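Local coordinates for putative CRISPR-associated endoribonuclease-like protein Cas6 (Pyrococcus furiosus, PDB 3UFC) that probably binds CRISPR RNA in antiviral defence and is a paralogue of the Cas6 endoribonucleases, at residues 7-12 against 75-80; 21-26 against 193-198; 28-33 against 100-105; 123-128 against 210-215. All coordinates share one frame; numbering follows the deposited sequence.

How the interactions relate
From the N terminus, strand 3-11 first meets strand 77-83 in interaction 1, closing a loop that contains helix 23-37. That helix then serves two contacts: its N-terminal turn reaches strand 183-197 in interaction 2, and its next turns lie on the edge strand 101-104 in interaction 3. Interaction 3 is nested inside the long loop of interaction 2, while interaction 1 crosses both. Interaction 1 pairs strands within the N-terminal sheet and interaction 3 lays the helix against its edge strand; interaction 2 bridges to the C-terminal sheet, where interaction 4 pairs strand 125-130 with strand 200-213. Interaction 4 crosses interaction 2 and opens only after interactions 1 and 3 have closed.

Interaction 1. Residues 7-12 against 75-80; sequences IKLLPL and DDISLY
Ile7, Leu9, Ile77 and Leu79 share one face of the sheet, and Leu9 sits between the two partners opposite: its CB lies 4.1 Å from CG2 of Ile77, and its CD1 reaches CB of Leu79. Farther along, Pro11 CD touches CD1 of Ile77, while Phe109 of strand 107-116 packs against Leu9, Pro11 and Ile77. The backbones beneath run antiparallel in the N-terminal ferredoxin-like domain, strand 3-11 lying between strands 77-83 and 107-116. Ile7 and Leu79 form a hydrogen-bonded pair, with Ile7 N to Leu79 O and Leu79 N to Ile7 O both 2.8 Å. Toward Asp75 a water lies between the strands, close to Leu9 O and Asp75 O and accepting from Ile77 N. On the other face Lys8, bent at chi2 and chi3 (both -62°), curls over Ser78. Its NZ donates to Ser78 OG at 2.8 Å and forms a salt bridge with Asp76 OD1 at 2.7 Å, meeting the carboxylate from above its plane; Ser78 OG also hydrogen-bonds Glu6.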
loop_
_atom_site.group_PDB
_atom_site.type_symbol
_atom_site.label_atom_id
_atom_site.label_comp_id
_atom_site.label_asym_id
_atom_site.label_seq_id
_atom_site.Cartn_x
_atom_site.Cartn_y
_atom_site.Cartn_z
ATOM N N ILE A 7 -3.304 7.058 -10.622
ATOM C CA ILE A 7 -4.632 7.022 -11.199
ATOM C C ILE A 7 -5.397 8.221 -10.659
ATOM O O ILE A 7 -5.544 8.377 -9.445
ATOM C CB ILE A 7 -5.352 5.721 -10.806
ATOM C CG1 ILE A 7 -4.559 4.523 -11.342
ATOM C CG2 ILE A 7 -6.780 5.716 -11.349
ATOM C CD1 ILE A 7 -5.092 3.192 -10.910
ATOM N N LYS A 8 -5.848 9.088 -11.559
ATOM C CA LYS A 8 -6.608 10.263 -11.149
ATOM C C LYS A 8 -8.064 9.840 -11.110
ATOM O O LYS A 8 -8.544 9.158 -12.015
ATOM C CB LYS A 8 -6.425 11.414 -12.151
ATOM C CG LYS A 8 -4.998 11.911 -12.278
ATOM C CD LYS A 8 -4.470 12.466 -10.962
ATOM C CE LYS A 8 -5.278 13.667 -10.491
ATOM N NZ LYS A 8 -4.777 14.209 -9.199
ATOM N N LEU A 9 -8.764 10.233 -10.054
ATOM C CA LEU A 9 -10.166 9.872 -9.915
ATOM C C LEU A 9 -11.044 11.112 -9.906
ATOM O O LEU A 9 -10.680 12.144 -9.343
ATOM C CB LEU A 9 -10.384 9.093 -8.616
ATOM C CG LEU A 9 -9.574 7.802 -8.448
ATOM C CD1 LEU A 9 -9.691 7.315 -7.000
ATOM C CD2 LEU A 9 -10.080 6.745 -9.430
ATOM N N LEU A 10 -12.207 10.992 -10.531
ATOM C CA LEU A 10 -13.163 12.085 -10.594
ATOM C C LEU A 10 -14.466 11.603 -9.955
ATOM O O LEU A 10 -15.074 10.639 -10.419
ATOM C CB LEU A 10 -13.388 12.487 -12.059
ATOM C CG LEU A 10 -14.319 13.650 -12.429
ATOM C CD1 LEU A 10 -15.760 13.203 -12.334
ATOM C CD2 LEU A 10 -14.048 14.849 -11.534
ATOM N N PRO A 11 -14.890 12.249 -8.857
ATOM C CA PRO A 11 -16.133 11.838 -8.205
ATOM C C PRO A 11 -17.324 12.292 -9.040
ATOM O O PRO A 11 -17.340 13.410 -9.555
ATOM C CB PRO A 11 -16.060 12.541 -6.850
ATOM C CG PRO A 11 -15.327 13.787 -7.162
ATOM C CD PRO A 11 -14.219 13.309 -8.086
ATOM N N LEU A 12 -18.307 11.413 -9.191
ATOM C CA LEU A 12 -19.489 11.735 -9.973
ATOM C C LEU A 12 -20.353 12.761 -9.246
ATOM O O LEU A 12 -20.965 13.626 -9.871
ATOM C CB LEU A 12 -20.294 10.463 -10.249
ATOM C CG LEU A 12 -19.502 9.339 -10.925
ATOM C CD1 LEU A 12 -20.413 8.157 -11.179
ATOM C CD2 LEU A 12 -18.904 9.833 -12.231
ATOM N N ASP A 75 -11.413 18.113 -6.720
ATOM C CA ASP A 75 -11.438 17.123 -7.793
ATOM C C ASP A 75 -10.047 16.539 -8.009
ATOM O O ASP A 75 -9.864 15.647 -8.830
ATOM C CB ASP A 75 -11.932 17.763 -9.093
ATOM C CG ASP A 75 -13.438 17.906 -9.137
ATOM O OD1 ASP A 75 -13.933 18.748 -9.912
ATOM O OD2 ASP A 75 -14.130 17.168 -8.405
ATOM N N ASP A 76 -9.070 17.057 -7.273
ATOM C CA ASP A 76 -7.691 16.589 -7.376
ATOM C C ASP A 76 -7.532 15.396 -6.430
ATOM O O ASP A 76 -7.173 15.549 -5.256
ATOM C CB ASP A 76 -6.739 17.727 -6.999
ATOM C CG ASP A 76 -5.285 17.361 -7.188
ATOM O OD1 ASP A 76 -4.957 16.701 -8.195
ATOM O OD2 ASP A 76 -4.465 17.754 -6.332
ATOM N N ILE A 77 -7.818 14.211 -6.960
ATOM C CA ILE A 77 -7.765 12.968 -6.199
ATOM C C ILE A 77 -6.915 11.932 -6.917
ATOM O O ILE A 77 -7.121 11.667 -8.097
ATOM C CB ILE A 77 -9.182 12.384 -6.025
ATOM C CG1 ILE A 77 -10.083 13.404 -5.331
ATOM C CG2 ILE A 77 -9.121 11.087 -5.236
ATOM C CD1 ILE A 77 -11.543 12.999 -5.296
ATOM N N SER A 78 -5.979 11.326 -6.196
ATOM C CA SER A 78 -5.104 10.329 -6.796
ATOM C C SER A 78 -5.003 9.025 -6.015
ATOM O O SER A 78 -5.112 9.005 -4.791
ATOM C CB SER A 78 -3.697 10.910 -6.963
ATOM O OG SER A 78 -3.684 11.984 -7.889
ATOM N N LEU A 79 -4.798 7.940 -6.754
ATOM C CA LEU A 79 -4.615 6.610 -6.190
ATOM C C LEU A 79 -3.328 6.092 -6.830
ATOM O O LEU A 79 -3.231 6.016 -8.060
ATOM C CB LEU A 79 -5.774 5.684 -6.571
ATOM C CG LEU A 79 -5.561 4.201 -6.247
ATOM C CD1 LEU A 79 -5.449 4.002 -4.732
ATOM C CD2 LEU A 79 -6.719 3.382 -6.805
ATOM N N TYR A 80 -2.335 5.757 -6.012
ATOM C CA TYR A 80 -1.079 5.243 -6.552
ATOM C C TYR A 80 -0.997 3.732 -6.383
ATOM O O TYR A 80 -1.435 3.177 -5.374
ATOM C CB TYR A 80 0.116 5.914 -5.872
ATOM C CG TYR A 80 0.077 7.424 -5.954
ATOM C CD1 TYR A 80 -0.596 8.174 -4.997
ATOM C CD2 TYR A 80 0.685 8.100 -7.016
ATOM C CE1 TYR A 80 -0.669 9.559 -5.087
ATOM C CE2 TYR A 80 0.618 9.487 -7.119
ATOM C CZ TYR A 80 -0.060 10.208 -6.150
ATOM O OH TYR A 80 -0.132 11.575 -6.237
HETATM O O HOH W 1 -8.436 13.674 -9.849
#

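Interaction 2. Residues 21-26 against 193-198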
loop_
_atom_site.group_PDB
_atom_site.type_symbol
_atom_site.label_atom_id
_atom_site.label_comp_id
_atom_site.label_asym_id
_atom_site.label_seq_id
_atom_site.Cartn_x
_atom_site.Cartn_y
_atom_site.Cartn_z
ATOM N N ASN A 21 -12.928 3.457 5.953
ATOM C CA ASN A 21 -12.473 2.079 5.737
ATOM C C ASN A 21 -12.863 1.438 4.407
ATOM O O ASN A 21 -13.646 0.488 4.378
ATOM C CB ASN A 21 -12.994 1.214 6.890
ATOM C CG ASN A 21 -12.773 1.862 8.244
ATOM O OD1 ASN A 21 -11.642 1.985 8.711
ATOM N ND2 ASN A 21 -13.859 2.297 8.876
ATOM N N TYR A 22 -12.281 1.922 3.314
ATOM C CA TYR A 22 -12.609 1.406 1.987
ATOM C C TYR A 22 -11.597 0.423 1.402
ATOM O O TYR A 22 -11.784 -0.066 0.287
ATOM C CB TYR A 22 -12.773 2.586 1.020
ATOM C CG TYR A 22 -11.567 3.497 1.006
ATOM C CD1 TYR A 22 -10.381 3.113 0.374
ATOM C CD2 TYR A 22 -11.589 4.713 1.681
ATOM C CE1 TYR A 22 -9.243 3.925 0.421
ATOM C CE2 TYR A 22 -10.461 5.527 1.735
ATOM C CZ TYR A 22 -9.294 5.129 1.106
ATOM O OH TYR A 22 -8.176 5.930 1.188
ATOM N N ASN A 23 -10.537 0.123 2.144
ATOM C CA ASN A 23 -9.502 -0.769 1.624
ATOM C C ASN A 23 -9.941 -2.060 0.950
ATOM O O ASN A 23 -9.572 -2.311 -0.194
ATOM C CB ASN A 23 -8.474 -1.087 2.708
ATOM C CG ASN A 23 -7.531 0.065 2.952
ATOM O OD1 ASN A 23 -7.900 1.062 3.569
ATOM N ND2 ASN A 23 -6.307 -0.054 2.443
ATOM N N TYR A 24 -10.728 -2.883 1.630
ATOM C CA TYR A 24 -11.135 -4.144 1.020
ATOM C C TYR A 24 -11.996 -3.958 -0.223
ATOM O O TYR A 24 -11.874 -4.719 -1.184
ATOM C CB TYR A 24 -11.881 -5.025 2.025
ATOM C CG TYR A 24 -12.046 -6.441 1.535
ATOM C CD1 TYR A 24 -10.940 -7.276 1.388
ATOM C CD2 TYR A 24 -13.300 -6.945 1.204
ATOM C CE1 TYR A 24 -11.077 -8.581 0.921
ATOM C CE2 TYR A 24 -13.450 -8.252 0.736
ATOM C CZ TYR A 24 -12.335 -9.062 0.599
ATOM O OH TYR A 24 -12.476 -10.355 0.145
ATOM N N GLU A 25 -12.869 -2.956 -0.201
ATOM C CA GLU A 25 -13.738 -2.683 -1.343
ATOM C C GLU A 25 -12.915 -2.224 -2.551
ATOM O O GLU A 25 -13.159 -2.650 -3.678
ATOM C CB GLU A 25 -14.770 -1.609 -0.981
ATOM C CG GLU A 25 -15.807 -1.386 -2.075
ATOM C CD GLU A 25 -16.876 -0.374 -1.694
ATOM O OE1 GLU A 25 -17.848 -0.230 -2.466
ATOM O OE2 GLU A 25 -16.744 0.279 -0.634
ATOM N N LEU A 26 -11.939 -1.356 -2.305
ATOM C CA LEU A 26 -11.072 -0.850 -3.373
ATOM C C LEU A 26 -10.223 -1.999 -3.924
ATOM O O LEU A 26 -10.131 -2.205 -5.135
ATOM C CB LEU A 26 -10.178 0.269 -2.826
ATOM C CG LEU A 26 -9.172 0.911 -3.785
ATOM C CD1 LEU A 26 -9.864 1.318 -5.088
ATOM C CD2 LEU A 26 -8.545 2.126 -3.104
ATOM N N THR A 193 -2.309 4.693 12.981
ATOM C CA THR A 193 -3.552 4.680 12.233
ATOM C C THR A 193 -4.296 3.382 12.507
ATOM O O THR A 193 -3.696 2.380 12.898
ATOM C CB THR A 193 -3.298 4.803 10.719
ATOM O OG1 THR A 193 -4.537 5.072 10.052
ATOM C CG2 THR A 193 -2.709 3.512 10.171
ATOM N N ARG A 194 -5.605 3.409 12.302
ATOM C CA ARG A 194 -6.440 2.242 12.526
ATOM C C ARG A 194 -7.466 2.186 11.404
ATOM O O ARG A 194 -8.195 3.146 11.177
ATOM C CB ARG A 194 -7.149 2.358 13.881
ATOM C CG ARG A 194 -7.943 1.125 14.265
ATOM C CD ARG A 194 -8.628 1.295 15.610
ATOM N NE ARG A 194 -9.671 2.317 15.577
ATOM C CZ ARG A 194 -10.526 2.539 16.573
ATOM N NH1 ARG A 194 -10.460 1.808 17.678
ATOM N NH2 ARG A 194 -11.450 3.486 16.463
ATOM N N LEU A 195 -7.521 1.061 10.708
ATOM C CA LEU A 195 -8.444 0.907 9.598
ATOM C C LEU A 195 -9.108 -0.455 9.592
ATOM O O LEU A 195 -8.470 -1.473 9.863
ATOM C CB LEU A 195 -7.701 1.089 8.269
ATOM C CG LEU A 195 -7.073 2.455 7.978
ATOM C CD1 LEU A 195 -6.214 2.359 6.719
ATOM C CD2 LEU A 195 -8.177 3.509 7.806
ATOM N N ILE A 196 -10.395 -0.476 9.270
ATOM C CA ILE A 196 -11.107 -1.736 9.184
ATOM C C ILE A 196 -10.869 -2.264 7.778
ATOM O O ILE A 196 -11.156 -1.582 6.795
ATOM C CB ILE A 196 -12.624 -1.560 9.400
ATOM C CG1 ILE A 196 -12.902 -1.292 10.880
ATOM C CG2 ILE A 196 -13.369 -2.801 8.907
ATOM C CD1 ILE A 196 -14.362 -1.030 11.195
ATOM N N VAL A 197 -10.319 -3.467 7.689
ATOM C CA VAL A 197 -10.059 -4.091 6.402
ATOM C C VAL A 197 -10.963 -5.309 6.344
ATOM O O VAL A 197 -10.685 -6.334 6.973
ATOM C CB VAL A 197 -8.589 -4.521 6.271
ATOM C CG1 VAL A 197 -8.349 -5.151 4.901
ATOM C CG2 VAL A 197 -7.685 -3.312 6.477
ATOM N N LYS A 198 -12.052 -5.171 5.599
ATOM C CA LYS A 198 -13.050 -6.218 5.456
ATOM C C LYS A 198 -13.831 -6.390 6.765
ATOM O O LYS A 198 -14.888 -5.788 6.945
ATOM C CB LYS A 198 -12.411 -7.553 5.065
ATOM C CG LYS A 198 -13.450 -8.641 4.812
ATOM C CD LYS A 198 -12.823 -9.985 4.495
ATOM C CE LYS A 198 -13.900 -11.019 4.191
ATOM N NZ LYS A 198 -13.320 -12.360 3.926
HETATM O O HOH W 2 -12.174 -2.458 4.231
HETATM O O HOH W 3 -10.929 3.140 11.409
#
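Asn21 OD1 is gripped by two donors: the backbone N of Ile196, 2.8 Å away and almost straight at 176°, and a water that sits 3.0 Å from OD1 and also donates to Arg194 O. The N-H of Ile196 comes from well above the plane of the Asn21 amide. With chi1 at -46°, CG is anti to the carbonyl carbon, and the amide lies obliquely across Ile196, whose CB approaches Asn21 CG to 3.6 Å. A second water, with four partners, fills the step between the backbones: it donates to Asn21 O and Ile196 O and accepts from Tyr24 N and Lys198 N. The join lies between the two halves of the protein, setting the first turn of helix 23-37 from the N-terminal ferredoxin-like domain against the end of strand 183-197 in the C-terminal sheet. Asn23 faces the same strand, its OD1 3.8 Å from CD1 of Leu195 and hydrogen-bonded to Arg56. At the outer end Tyr24 and Lys198 run side by side, pointing the same way. Lys198 CB makes a CH-pi contact over one face of the ring, 4.0 Å from the Tyr24 centroid, and the extended lysine chain continues along the phenol, bringing CD close to CZ.

Interaction 3. Residues 28-33 against 100-105; sequences SQIVEK and PEFKIG
Gln29 leaves helix 23-37 with its CB against the Phe102 ring, 3.8 Å from CE2. From there the chain runs out extended beyond CG (chi2 173°) and carries the amide to the backbone of Lys103, where both ends are used. OE1 accepts from Lys103 N at 2.7 Å, the N-H lying in the amide's carbonyl plane and on a lone pair, with an angle of 170°. NE2 donates a hydrogen bond to Lys103 O at 2.6 Å, more bent and meeting this carbonyl from above its plane; NE2 also donates to Glu25 O, one turn back in the helix. Farther along, Lys33 passes over one face of the same ring: its CE makes a CH-pi contact 3.9 Å from the Phe102 centroid, and a turn at chi4 (-59°) brings NZ to Glu101 O at 2.8 Å. Ile30 CG1 adds an apolar touch to Phe102 CE2. Strand 101-104 is an outermost strand of the N-terminal ferredoxin-like domain's sheet, paired on its other side with strand 107-116. The Gln29 amide thus takes the place of a neighbouring strand at Lys103, satisfying both backbone groups of that residue, while the buried Lys33 ammonium, which also bonds Ser99, probably finds its stabilisation in neutral oxygens.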
loop_
_atom_site.group_PDB
_atom_site.type_symbol
_atom_site.label_atom_id
_atom_site.label_comp_id
_atom_site.label_asym_id
_atom_site.label_seq_id
_atom_site.Cartn_x
_atom_site.Cartn_y
_atom_site.Cartn_z
ATOM N N SER A 28 -10.790 -5.187 -3.827
ATOM C CA SER A 28 -11.654 -6.113 -4.555
ATOM C C SER A 28 -11.922 -5.663 -5.988
ATOM O O SER A 28 -11.847 -6.462 -6.921
ATOM C CB SER A 28 -12.987 -6.274 -3.815
ATOM O OG SER A 28 -12.782 -6.782 -2.503
ATOM N N GLN A 29 -12.233 -4.383 -6.161
ATOM C CA GLN A 29 -12.517 -3.854 -7.487
ATOM C C GLN A 29 -11.298 -3.897 -8.400
ATOM O O GLN A 29 -11.415 -4.227 -9.579
ATOM C CB GLN A 29 -13.059 -2.430 -7.379
ATOM C CG GLN A 29 -14.410 -2.370 -6.677
ATOM C CD GLN A 29 -14.871 -0.952 -6.423
ATOM O OE1 GLN A 29 -15.336 -0.266 -7.329
ATOM N NE2 GLN A 29 -14.727 -0.499 -5.183
ATOM N N ILE A 30 -10.126 -3.570 -7.863
ATOM C CA ILE A 30 -8.909 -3.603 -8.669
ATOM C C ILE A 30 -8.659 -5.040 -9.131
ATOM O O ILE A 30 -8.394 -5.290 -10.312
ATOM C CB ILE A 30 -7.682 -3.097 -7.862
ATOM C CG1 ILE A 30 -7.885 -1.636 -7.470
ATOM C CG2 ILE A 30 -6.405 -3.269 -8.685
ATOM C CD1 ILE A 30 -6.833 -1.083 -6.506
ATOM N N VAL A 31 -8.756 -5.989 -8.201
ATOM C CA VAL A 31 -8.538 -7.395 -8.531
ATOM C C VAL A 31 -9.586 -7.882 -9.539
ATOM O O VAL A 31 -9.266 -8.597 -10.491
ATOM C CB VAL A 31 -8.603 -8.292 -7.271
ATOM C CG1 VAL A 31 -8.523 -9.761 -7.674
ATOM C CG2 VAL A 31 -7.461 -7.939 -6.314
ATOM N N GLU A 32 -10.837 -7.493 -9.323
ATOM C CA GLU A 32 -11.915 -7.889 -10.219
ATOM C C GLU A 32 -11.628 -7.365 -11.631
ATOM O O GLU A 32 -11.710 -8.105 -12.609
ATOM C CB GLU A 32 -13.248 -7.335 -9.699
ATOM C CG GLU A 32 -14.487 -7.823 -10.441
ATOM C CD GLU A 32 -14.635 -7.209 -11.823
ATOM O OE1 GLU A 32 -14.630 -5.963 -11.921
ATOM O OE2 GLU A 32 -14.762 -7.971 -12.807
ATOM N N LYS A 33 -11.269 -6.091 -11.731
ATOM C CA LYS A 33 -10.980 -5.492 -13.030
ATOM C C LYS A 33 -9.769 -6.117 -13.724
ATOM O O LYS A 33 -9.797 -6.357 -14.930
ATOM C CB LYS A 33 -10.779 -3.981 -12.878
ATOM C CG LYS A 33 -12.029 -3.259 -12.383
ATOM C CD LYS A 33 -11.768 -1.788 -12.116
ATOM C CE LYS A 33 -12.998 -1.130 -11.509
ATOM N NZ LYS A 33 -14.182 -1.245 -12.416
ATOM N N PRO A 100 -13.347 1.586 -16.148
ATOM C CA PRO A 100 -12.937 2.802 -15.435
ATOM C C PRO A 100 -13.752 3.339 -14.261
ATOM O O PRO A 100 -13.489 4.447 -13.802
ATOM C CB PRO A 100 -12.837 3.826 -16.558
ATOM C CG PRO A 100 -13.971 3.419 -17.451
ATOM C CD PRO A 100 -13.798 1.916 -17.515
ATOM N N GLU A 101 -14.721 2.585 -13.758
ATOM C CA GLU A 101 -15.512 3.083 -12.634
ATOM C C GLU A 101 -15.205 2.394 -11.309
ATOM O O GLU A 101 -15.014 1.176 -11.256
ATOM C CB GLU A 101 -17.011 2.948 -12.923
ATOM C CG GLU A 101 -17.528 3.842 -14.035
ATOM C CD GLU A 101 -19.046 3.874 -14.095
ATOM O OE1 GLU A 101 -19.672 4.355 -13.126
ATOM O OE2 GLU A 101 -19.612 3.415 -15.108
ATOM N N PHE A 102 -15.156 3.186 -10.241
ATOM C CA PHE A 102 -14.905 2.664 -8.901
ATOM C C PHE A 102 -15.997 3.124 -7.948
ATOM O O PHE A 102 -16.470 4.258 -8.026
ATOM C CB PHE A 102 -13.547 3.125 -8.357
ATOM C CG PHE A 102 -12.377 2.347 -8.892
ATOM C CD1 PHE A 102 -11.641 2.823 -9.975
ATOM C CD2 PHE A 102 -12.017 1.129 -8.318
ATOM C CE1 PHE A 102 -10.559 2.093 -10.481
ATOM C CE2 PHE A 102 -10.945 0.396 -8.811
ATOM C CZ PHE A 102 -10.211 0.878 -9.896
ATOM N N LYS A 103 -16.389 2.231 -7.046
ATOM C CA LYS A 103 -17.416 2.523 -6.060
ATOM C C LYS A 103 -16.799 2.446 -4.665
ATOM O O LYS A 103 -16.276 1.408 -4.268
ATOM C CB LYS A 103 -18.551 1.504 -6.190
ATOM C CG LYS A 103 -19.741 1.744 -5.278
ATOM C CD LYS A 103 -20.477 3.023 -5.649
ATOM C CE LYS A 103 -21.801 3.124 -4.902
ATOM N NZ LYS A 103 -22.534 4.381 -5.224
ATOM N N ILE A 104 -16.834 3.559 -3.940
ATOM C CA ILE A 104 -16.298 3.613 -2.584
ATOM C C ILE A 104 -17.481 4.007 -1.707
ATOM O O ILE A 104 -17.899 5.168 -1.697
ATOM C CB ILE A 104 -15.165 4.672 -2.446
ATOM C CG1 ILE A 104 -13.916 4.231 -3.220
ATOM C CG2 ILE A 104 -14.794 4.851 -0.985
ATOM C CD1 ILE A 104 -14.091 4.177 -4.719
ATOM N N GLY A 105 -18.027 3.036 -0.979
ATOM C CA GLY A 105 -19.185 3.324 -0.156
ATOM C C GLY A 105 -20.317 3.652 -1.113
ATOM O O GLY A 105 -20.610 2.869 -2.015
#

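Interaction 4. Residues 123-128 against 210-215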
loop_
_atom_site.group_PDB
_atom_site.type_symbol
_atom_site.label_atom_id
_atom_site.label_comp_id
_atom_site.label_asym_id
_atom_site.label_seq_id
_atom_site.Cartn_x
_atom_site.Cartn_y
_atom_site.Cartn_z
ATOM N N LYS A 123 19.016 3.718 -3.266
ATOM C CA LYS A 123 20.387 3.563 -2.798
ATOM C C LYS A 123 20.425 2.809 -1.473
ATOM O O LYS A 123 19.405 2.281 -1.026
ATOM C CB LYS A 123 21.028 4.944 -2.665
ATOM C CG LYS A 123 21.147 5.659 -4.011
ATOM C CD LYS A 123 20.649 7.090 -3.953
ATOM C CE LYS A 123 21.573 7.976 -3.140
ATOM N NZ LYS A 123 21.054 9.378 -3.037
ATOM N N ASN A 124 21.598 2.739 -0.851
ATOM C CA ASN A 124 21.722 2.043 0.424
ATOM C C ASN A 124 21.112 2.875 1.532
ATOM O O ASN A 124 20.775 2.360 2.597
ATOM C CB ASN A 124 23.186 1.736 0.725
ATOM C CG ASN A 124 23.757 0.720 -0.225
ATOM O OD1 ASN A 124 24.635 1.029 -1.030
ATOM N ND2 ASN A 124 23.245 -0.506 -0.156
ATOM N N VAL A 125 20.978 4.171 1.274
ATOM C CA VAL A 125 20.366 5.076 2.231
ATOM C C VAL A 125 19.261 5.833 1.495
ATOM O O VAL A 125 19.493 6.423 0.435
ATOM C CB VAL A 125 21.384 6.079 2.812
ATOM C CG1 VAL A 125 20.691 6.975 3.840
ATOM C CG2 VAL A 125 22.543 5.324 3.471
ATOM N N ASN A 126 18.054 5.793 2.051
ATOM C CA ASN A 126 16.907 6.463 1.441
ATOM C C ASN A 126 15.986 7.029 2.509
ATOM O O ASN A 126 15.931 6.523 3.627
ATOM C CB ASN A 126 16.073 5.472 0.616
ATOM C CG ASN A 126 16.905 4.643 -0.342
ATOM O OD1 ASN A 126 17.317 5.119 -1.399
ATOM N ND2 ASN A 126 17.156 3.387 0.027
ATOM N N ILE A 127 15.270 8.088 2.164
ATOM C CA ILE A 127 14.292 8.642 3.080
ATOM C C ILE A 127 12.968 8.263 2.422
ATOM O O ILE A 127 12.708 8.638 1.276
ATOM C CB ILE A 127 14.378 10.168 3.196
ATOM C CG1 ILE A 127 15.709 10.576 3.834
ATOM C CG2 ILE A 127 13.239 10.675 4.073
ATOM C CD1 ILE A 127 15.851 12.073 3.988
ATOM N N PHE A 128 12.154 7.493 3.136
ATOM C CA PHE A 128 10.863 7.047 2.616
ATOM C C PHE A 128 9.709 7.711 3.358
ATOM O O PHE A 128 9.802 7.990 4.556
ATOM C CB PHE A 128 10.716 5.521 2.756
ATOM C CG PHE A 128 11.614 4.719 1.846
ATOM C CD1 PHE A 128 12.577 3.863 2.379
ATOM C CD2 PHE A 128 11.468 4.782 0.459
ATOM C CE1 PHE A 128 13.381 3.080 1.548
ATOM C CE2 PHE A 128 12.264 4.004 -0.386
ATOM C CZ PHE A 128 13.223 3.148 0.157
ATOM N N ARG A 210 14.275 7.140 7.625
ATOM C CA ARG A 210 15.481 7.016 6.824
ATOM C C ARG A 210 15.863 5.541 6.892
ATOM O O ARG A 210 15.943 4.961 7.974
ATOM C CB ARG A 210 16.604 7.901 7.389
ATOM C CG ARG A 210 17.877 7.871 6.552
ATOM C CD ARG A 210 18.950 8.847 7.045
ATOM N NE ARG A 210 18.626 10.245 6.772
ATOM C CZ ARG A 210 18.101 11.083 7.659
ATOM N NH1 ARG A 210 17.834 10.670 8.889
ATOM N NH2 ARG A 210 17.847 12.337 7.315
ATOM N N TYR A 211 16.068 4.938 5.727
ATOM C CA TYR A 211 16.433 3.527 5.611
ATOM C C TYR A 211 17.932 3.392 5.344
ATOM O O TYR A 211 18.469 4.100 4.492
ATOM C CB TYR A 211 15.649 2.906 4.445
ATOM C CG TYR A 211 16.022 1.480 4.078
ATOM C CD1 TYR A 211 15.208 0.409 4.445
ATOM C CD2 TYR A 211 17.163 1.208 3.324
ATOM C CE1 TYR A 211 15.515 -0.898 4.064
ATOM C CE2 TYR A 211 17.481 -0.096 2.939
ATOM C CZ TYR A 211 16.653 -1.142 3.311
ATOM O OH TYR A 211 16.950 -2.423 2.907
ATOM N N TYR A 212 18.593 2.485 6.063
ATOM C CA TYR A 212 20.029 2.229 5.887
ATOM C C TYR A 212 20.266 0.749 5.615
ATOM O O TYR A 212 19.845 -0.097 6.403
ATOM C CB TYR A 212 20.838 2.560 7.149
ATOM C CG TYR A 212 20.898 4.011 7.553
ATOM C CD1 TYR A 212 19.866 4.595 8.278
ATOM C CD2 TYR A 212 22.013 4.793 7.236
ATOM C CE1 TYR A 212 19.938 5.921 8.684
ATOM C CE2 TYR A 212 22.095 6.122 7.636
ATOM C CZ TYR A 212 21.054 6.678 8.361
ATOM O OH TYR A 212 21.126 7.992 8.758
ATOM N N GLY A 213 20.949 0.421 4.526
ATOM C CA GLY A 213 21.223 -0.985 4.291
ATOM C C GLY A 213 21.017 -1.579 2.918
ATOM O O GLY A 213 21.250 -0.939 1.896
ATOM N N SER A 214 20.579 -2.832 2.921
ATOM C CA SER A 214 20.346 -3.603 1.713
ATOM C C SER A 214 19.570 -2.870 0.632
ATOM O O SER A 214 18.427 -2.471 0.834
ATOM C CB SER A 214 19.612 -4.899 2.056
ATOM O OG SER A 214 19.197 -5.564 0.876
ATOM N N LYS A 215 20.200 -2.717 -0.527
ATOM C CA LYS A 215 19.573 -2.046 -1.653
ATOM C C LYS A 215 18.471 -2.927 -2.240
ATOM O O LYS A 215 17.439 -2.417 -2.678
ATOM C CB LYS A 215 20.635 -1.715 -2.710
ATOM C CG LYS A 215 20.107 -0.999 -3.935
ATOM C CD LYS A 215 21.187 -0.121 -4.569
ATOM C CE LYS A 215 22.440 -0.905 -4.922
ATOM N NZ LYS A 215 23.520 -0.013 -5.454
HETATM O O HOH W 4 25.234 0.762 -3.581
#
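The Phe128 ring has Asn126 CB over one face and Tyr211 at its edge, where Phe128 CE1 lies 3.7 Å from Tyr211 CB. Tyr211 runs alongside Asn126, with the amide and ring planes 37° apart; Asn124 O lies at the ring's edge, and the phenol OH donates to Ser214 O at 2.5 Å. On the other face of the sheet, Val125 CG1 sits over one face of Tyr212, while Ile127 lies alongside Arg210; Glu186 binds both Arg210 and Tyr212 OH. These residues belong to the antiparallel sheet of the C-terminal half, in which strand 125-130 lies between strands 200-213 and 237-239 and helix 215-224 covers the side with Asn126, Phe128 and Tyr211. Asn126 and Tyr211 form a hydrogen-bonded pair, with Tyr211 N to Asn126 O at 2.6 Å. The Asn126 side chain folds back on its own segment: OD1 accepts from Lys123 N at 2.9 Å on a lone pair, and ND2 donates to Lys123 O. At the end of strand 200-213, Asn124 binds Gly213 twice, its O accepting from Gly213 N at 2.7 Å and its ND2 donating to Gly213 O at 2.9 Å. A water then links Asn124 OD1 to Lys215 NZ, just beyond the N-cap Ser214.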